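Local coordinates for protein fibrillarin-like rRNA/tRNA 2'-O-methyltransferase (Aeropyrum pernix, PDB 4DF3) that probably transfers methyl groups from S-adenosylmethionine to ribose 2'-hydroxyls of rRNA and tRNA at sites chosen by a guide RNA, at residues M1-W13 and E42-E54. The protein carries 2 engineered substitutions. Sequence-based numbering, arbitrary orientation.
Sequences MVEVVSVSRHDRW and ERIFRYNGEEYRE. Engineered in segment 1-13: Ser8 (natural residue Arg), Arg9 (natural residue Glu).
Met1 and Val2 pass Ile44 and Phe45 in the same chain direction, joined by one direct backbone bond, Val2 N to Ile44 O (2.9 Å, 162°), while a water takes the next rung, accepting from Arg46 N and lying 2.9 Å from Val2 O. Residues 44-54 form a beta hairpin with a type I' turn from Tyr47 to Glu50, part of the five-stranded antiparallel sheet of the small beta region beside the Rossmann-like methyltransferase core. Strands 4-9 and 44-47 edge that sheet; the chain turns a corner at Val5, and the N-terminus folds back along the other edge.

Met1 bends at chi2 (-57°), bringing SD to 3.7 Å from Ile44 CG2 and laying CE against the aliphatic part of Arg46. Val2 reaches Arg43 with CG2, 3.5 Å from CD, and CG1 sits over one face of the guanidinium. That group is held side-on by Glu54, NE to OE1 and NH2 to OE2. On the Phe45 ring, Val2 O comes in at the edge, in plane, while Val4 CG1 meets CD1 obliquely; Ala29 of strand 26-31, two places across the sheet, also touches this side chain.

Tyr47 lies against the strand after the corner. Its CB meets Val7 CG2 at 3.5 Å, and one ring face lies over the backbone of Ser6 and Val7, with Val7 N, buried and without a hydrogen-bond partner in the model, above its centre. Val4 CG2 approaches Tyr47 CD1 obliquely at 4.0 Å. With an alanine in place of Tyr47, Val7 N would probably lose its aromatic cover and a gap would open between Val4 and Val7. The other Val7 branch turns to the hairpin's second strand: CG1 makes a CH-pi contact with Tyr52, 3.8 Å from the ring centroid.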
loop_
_atom_site.group_PDB
_atom_site.type_symbol
_atom_site.label_atom_id
_atom_site.label_comp_id
_atom_site.label_asym_id
_atom_site.label_seq_id
_atom_site.Cartn_x
_atom_site.Cartn_y
_atom_site.Cartn_z
ATOM N N MET A 1 16.280 18.240 -4.707
ATOM C CA MET A 1 15.024 18.965 -4.296
ATOM C C MET A 1 14.221 19.520 -5.490
ATOM O O MET A 1 14.767 20.253 -6.318
ATOM C CB MET A 1 15.357 20.162 -3.391
ATOM C CG MET A 1 15.905 19.891 -1.962
ATOM S SD MET A 1 14.829 18.873 -0.919
ATOM C CE MET A 1 15.928 18.421 0.439
ATOM N N VAL A 2 12.913 19.259 -5.550
ATOM C CA VAL A 2 12.049 19.947 -6.532
ATOM C C VAL A 2 11.340 21.145 -5.830
ATOM O O VAL A 2 10.874 20.964 -4.722
ATOM C CB VAL A 2 11.002 18.947 -7.146
ATOM C CG1 VAL A 2 9.891 19.704 -7.856
ATOM C CG2 VAL A 2 11.711 17.919 -8.094
ATOM N N GLU A 3 11.284 22.343 -6.445
ATOM C CA GLU A 3 10.634 23.526 -5.808
ATOM C C GLU A 3 9.127 23.447 -5.883
ATOM O O GLU A 3 8.553 22.991 -6.875
ATOM C CB GLU A 3 11.067 24.864 -6.452
ATOM C CG GLU A 3 12.573 25.089 -6.491
ATOM C CD GLU A 3 13.150 25.374 -5.131
ATOM O OE1 GLU A 3 12.361 25.610 -4.174
ATOM O OE2 GLU A 3 14.403 25.354 -5.020
ATOM N N VAL A 4 8.455 23.889 -4.833
ATOM C CA VAL A 4 7.012 23.804 -4.853
ATOM C C VAL A 4 6.422 25.126 -4.425
ATOM O O VAL A 4 6.997 25.820 -3.566
ATOM C CB VAL A 4 6.492 22.713 -3.883
ATOM C CG1 VAL A 4 6.961 21.318 -4.308
ATOM C CG2 VAL A 4 6.886 23.008 -2.484
ATOM N N VAL A 5 5.230 25.400 -4.920
ATOM C CA VAL A 5 4.548 26.657 -4.548
ATOM C C VAL A 5 3.777 26.562 -3.240
ATOM O O VAL A 5 3.608 27.560 -2.534
ATOM C CB VAL A 5 3.697 27.249 -5.717
ATOM C CG1 VAL A 5 4.575 27.449 -6.973
ATOM C CG2 VAL A 5 2.492 26.447 -6.027
ATOM N N SER A 6 3.312 25.357 -2.911
ATOM C CA SER A 6 2.574 25.121 -1.659
ATOM C C SER A 6 2.514 23.637 -1.364
ATOM O O SER A 6 2.648 22.805 -2.281
ATOM C CB SER A 6 1.138 25.594 -1.731
ATOM O OG SER A 6 0.481 24.933 -2.803
ATOM N N VAL A 7 2.316 23.331 -0.086
ATOM C CA VAL A 7 2.145 21.944 0.388
ATOM C C VAL A 7 1.029 22.108 1.417
ATOM O O VAL A 7 1.106 22.978 2.285
ATOM C CB VAL A 7 3.446 21.357 1.035
ATOM C CG1 VAL A 7 3.189 19.938 1.596
ATOM C CG2 VAL A 7 4.643 21.314 0.009
ATOM N N SER A 8 -0.014 21.298 1.354
ATOM C CA SER A 8 -1.029 21.336 2.401
ATOM C C SER A 8 -1.579 19.942 2.603
ATOM O O SER A 8 -1.775 19.227 1.637
ATOM C CB SER A 8 -2.151 22.355 2.114
ATOM O OG SER A 8 -2.964 21.979 1.030
ATOM N N ARG A 9 -1.805 19.560 3.838
ATOM C CA ARG A 9 -2.383 18.229 4.079
ATOM C C ARG A 9 -3.755 18.081 3.453
ATOM O O ARG A 9 -4.591 18.969 3.472
ATOM C CB ARG A 9 -2.390 17.935 5.562
ATOM C CG ARG A 9 -2.689 16.515 5.988
ATOM C CD ARG A 9 -2.715 16.510 7.507
ATOM N NE ARG A 9 -2.332 15.185 7.992
ATOM C CZ ARG A 9 -1.935 15.030 9.278
ATOM N NH1 ARG A 9 -2.000 16.096 10.100
ATOM N NH2 ARG A 9 -1.542 13.877 9.812
ATOM N N HIS A 10 -3.983 16.914 2.861
ATOM C CA HIS A 10 -5.238 16.603 2.204
ATOM C C HIS A 10 -6.327 16.592 3.248
ATOM O O HIS A 10 -6.063 16.270 4.397
ATOM C CB HIS A 10 -5.071 15.201 1.546
ATOM C CG HIS A 10 -6.207 14.816 0.637
ATOM N ND1 HIS A 10 -7.332 14.189 1.107
ATOM C CD2 HIS A 10 -6.357 14.908 -0.703
ATOM C CE1 HIS A 10 -8.151 13.935 0.109
ATOM N NE2 HIS A 10 -7.583 14.365 -1.005
ATOM N N ASP A 11 -7.549 16.980 2.868
ATOM C CA ASP A 11 -8.632 17.162 3.866
ATOM C C ASP A 11 -9.136 15.862 4.458
ATOM O O ASP A 11 -9.624 15.823 5.639
ATOM C CB ASP A 11 -9.799 17.954 3.300
ATOM C CG ASP A 11 -9.431 19.412 3.086
ATOM O OD1 ASP A 11 -8.793 20.018 3.998
ATOM O OD2 ASP A 11 -9.759 19.923 2.003
ATOM N N ARG A 12 -8.945 14.784 3.708
ATOM C CA ARG A 12 -9.446 13.471 4.171
ATOM C C ARG A 12 -8.362 12.381 4.345
ATOM O O ARG A 12 -8.476 11.517 5.264
ATOM C CB ARG A 12 -10.464 12.985 3.173
ATOM C CG ARG A 12 -11.705 13.881 3.124
ATOM C CD ARG A 12 -12.651 13.528 2.005
ATOM N NE ARG A 12 -12.174 13.792 0.647
ATOM C CZ ARG A 12 -11.856 12.830 -0.198
ATOM N NH1 ARG A 12 -11.953 11.558 0.208
ATOM N NH2 ARG A 12 -11.464 13.116 -1.421
ATOM N N TRP A 13 -7.371 12.375 3.438
ATOM C CA TRP A 13 -6.255 11.360 3.510
ATOM C C TRP A 13 -5.204 11.936 4.443
ATOM O O TRP A 13 -4.270 12.624 4.015
ATOM C CB TRP A 13 -5.646 11.077 2.150
ATOM C CG TRP A 13 -6.623 10.924 1.001
ATOM C CD1 TRP A 13 -7.860 10.371 1.071
ATOM C CD2 TRP A 13 -6.383 11.183 -0.386
ATOM N NE1 TRP A 13 -8.444 10.324 -0.173
ATOM C CE2 TRP A 13 -7.564 10.814 -1.090
ATOM C CE3 TRP A 13 -5.314 11.715 -1.103
ATOM C CZ2 TRP A 13 -7.692 10.972 -2.451
ATOM C CZ3 TRP A 13 -5.423 11.901 -2.475
ATOM C CH2 TRP A 13 -6.648 11.536 -3.150
ATOM N N GLU A 42 12.549 8.875 -5.704
ATOM C CA GLU A 42 11.368 9.727 -5.711
ATOM C C GLU A 42 11.919 11.160 -5.555
ATOM O O GLU A 42 13.053 11.387 -5.145
ATOM C CB GLU A 42 10.315 9.379 -4.616
ATOM C CG GLU A 42 10.799 9.520 -3.167
ATOM C CD GLU A 42 11.722 8.405 -2.649
ATOM O OE1 GLU A 42 12.206 7.566 -3.421
ATOM O OE2 GLU A 42 12.012 8.370 -1.457
ATOM N N ARG A 43 11.113 12.115 -5.911
ATOM C CA ARG A 43 11.558 13.466 -5.743
ATOM C C ARG A 43 11.196 13.873 -4.329
ATOM O O ARG A 43 10.260 13.302 -3.753
ATOM C CB ARG A 43 10.897 14.325 -6.792
ATOM C CG ARG A 43 11.320 13.869 -8.154
ATOM C CD ARG A 43 10.838 14.739 -9.207
ATOM N NE ARG A 43 9.395 14.939 -9.133
ATOM C CZ ARG A 43 8.755 15.867 -9.833
ATOM N NH1 ARG A 43 9.425 16.709 -10.620
ATOM N NH2 ARG A 43 7.447 15.972 -9.729
ATOM N N ILE A 44 11.948 14.850 -3.798
ATOM C CA ILE A 44 11.844 15.329 -2.412
ATOM C C ILE A 44 11.599 16.836 -2.477
ATOM O O ILE A 44 12.159 17.529 -3.336
ATOM C CB ILE A 44 13.081 14.962 -1.567
ATOM C CG1 ILE A 44 13.018 13.493 -1.100
ATOM C CG2 ILE A 44 13.091 15.700 -0.248
ATOM C CD1 ILE A 44 13.105 12.542 -2.128
ATOM N N PHE A 45 10.721 17.302 -1.593
ATOM C CA PHE A 45 10.310 18.684 -1.511
ATOM C C PHE A 45 10.566 19.149 -0.074
ATOM O O PHE A 45 10.421 18.365 0.838
ATOM C CB PHE A 45 8.760 18.804 -1.719
ATOM C CG PHE A 45 8.206 18.016 -2.876
ATOM C CD1 PHE A 45 8.587 18.312 -4.175
ATOM C CD2 PHE A 45 7.215 17.035 -2.676
ATOM C CE1 PHE A 45 8.007 17.659 -5.288
ATOM C CE2 PHE A 45 6.649 16.316 -3.769
ATOM C CZ PHE A 45 7.035 16.596 -5.067
ATOM N N ARG A 46 10.894 20.441 0.120
ATOM C CA ARG A 46 10.920 21.087 1.426
ATOM C C ARG A 46 9.933 22.242 1.474
ATOM O O ARG A 46 9.856 23.063 0.542
ATOM C CB ARG A 46 12.325 21.637 1.814
ATOM C CG ARG A 46 13.324 20.545 2.165
ATOM C CD ARG A 46 14.732 21.124 2.594
ATOM N NE ARG A 46 14.632 22.112 3.678
ATOM C CZ ARG A 46 14.647 21.817 4.984
ATOM N NH1 ARG A 46 14.817 20.556 5.394
ATOM N NH2 ARG A 46 14.564 22.797 5.891
ATOM N N TYR A 47 9.155 22.297 2.542
ATOM C CA TYR A 47 8.183 23.376 2.777
ATOM C C TYR A 47 8.021 23.576 4.253
ATOM O O TYR A 47 7.850 22.586 5.006
ATOM C CB TYR A 47 6.844 23.003 2.149
ATOM C CG TYR A 47 5.906 24.177 1.965
ATOM C CD1 TYR A 47 6.067 25.045 0.898
ATOM C CD2 TYR A 47 4.842 24.375 2.842
ATOM C CE1 TYR A 47 5.194 26.118 0.720
ATOM C CE2 TYR A 47 3.964 25.398 2.666
ATOM C CZ TYR A 47 4.180 26.298 1.612
ATOM O OH TYR A 47 3.282 27.361 1.441
ATOM N N ASN A 48 8.083 24.849 4.701
ATOM C CA ASN A 48 7.891 25.205 6.127
ATOM C C ASN A 48 8.853 24.381 6.956
ATOM O O ASN A 48 8.535 23.924 8.028
ATOM C CB ASN A 48 6.419 25.043 6.614
ATOM C CG ASN A 48 5.456 26.132 6.034
ATOM O OD1 ASN A 48 4.211 25.969 6.009
ATOM N ND2 ASN A 48 6.020 27.200 5.553
ATOM N N GLY A 49 10.037 24.154 6.432
ATOM C CA GLY A 49 11.046 23.545 7.267
ATOM C C GLY A 49 10.949 22.044 7.403
ATOM O O GLY A 49 11.647 21.451 8.247
ATOM N N GLU A 50 10.085 21.430 6.595
ATOM C CA GLU A 50 9.875 19.976 6.634
ATOM C C GLU A 50 10.074 19.341 5.256
ATOM O O GLU A 50 9.899 19.973 4.226
ATOM C CB GLU A 50 8.468 19.674 7.148
ATOM C CG GLU A 50 7.998 20.483 8.353
ATOM C CD GLU A 50 7.218 19.671 9.262
ATOM O OE1 GLU A 50 6.019 19.908 9.314
ATOM O OE2 GLU A 50 7.801 18.770 9.897
ATOM N N GLU A 51 10.432 18.060 5.247
ATOM C CA GLU A 51 10.747 17.359 4.030
ATOM C C GLU A 51 9.634 16.379 3.723
ATOM O O GLU A 51 9.183 15.614 4.617
ATOM C CB GLU A 51 12.001 16.518 4.213
ATOM C CG GLU A 51 12.556 16.020 2.941
ATOM C CD GLU A 51 13.930 15.425 3.092
ATOM O OE1 GLU A 51 14.946 16.162 3.167
ATOM O OE2 GLU A 51 13.974 14.188 3.090
ATOM N N TYR A 52 9.251 16.390 2.448
ATOM C CA TYR A 52 8.162 15.523 1.922
ATOM C C TYR A 52 8.734 14.700 0.794
ATOM O O TYR A 52 9.623 15.148 0.054
ATOM C CB TYR A 52 6.977 16.386 1.392
ATOM C CG TYR A 52 6.338 17.195 2.507
ATOM C CD1 TYR A 52 5.281 16.711 3.203
ATOM C CD2 TYR A 52 6.847 18.484 2.853
ATOM C CE1 TYR A 52 4.689 17.452 4.288
ATOM C CE2 TYR A 52 6.257 19.239 3.915
ATOM C CZ TYR A 52 5.197 18.731 4.588
ATOM O OH TYR A 52 4.643 19.452 5.595
ATOM N N ARG A 53 8.157 13.520 0.598
ATOM C CA ARG A 53 8.609 12.606 -0.407
ATOM C C ARG A 53 7.429 12.492 -1.398
ATOM O O ARG A 53 6.346 12.071 -1.001
ATOM C CB ARG A 53 8.846 11.208 0.190
ATOM C CG ARG A 53 9.978 11.054 1.246
ATOM C CD ARG A 53 9.959 9.620 1.835
ATOM N NE ARG A 53 10.098 8.655 0.830
ATOM C CZ ARG A 53 9.329 7.589 0.654
ATOM N NH1 ARG A 53 8.337 7.259 1.495
ATOM N NH2 ARG A 53 9.654 6.798 -0.319
ATOM N N GLU A 54 7.657 12.823 -2.665
ATOM C CA GLU A 54 6.621 12.602 -3.659
ATOM C C GLU A 54 6.151 11.117 -3.672
ATOM O O GLU A 54 6.959 10.221 -3.657
ATOM C CB GLU A 54 7.099 13.024 -5.054
ATOM C CG GLU A 54 6.044 12.875 -6.097
ATOM C CD GLU A 54 6.609 13.267 -7.497
ATOM O OE1 GLU A 54 7.522 12.623 -7.981
ATOM O OE2 GLU A 54 6.206 14.290 -8.053
HETATM O O HOH W 1 14.027 15.835 -5.726
HETATM O O HOH W 2 11.496 22.074 -2.132
HETATM O O HOH W 3 10.446 24.639 -2.510
#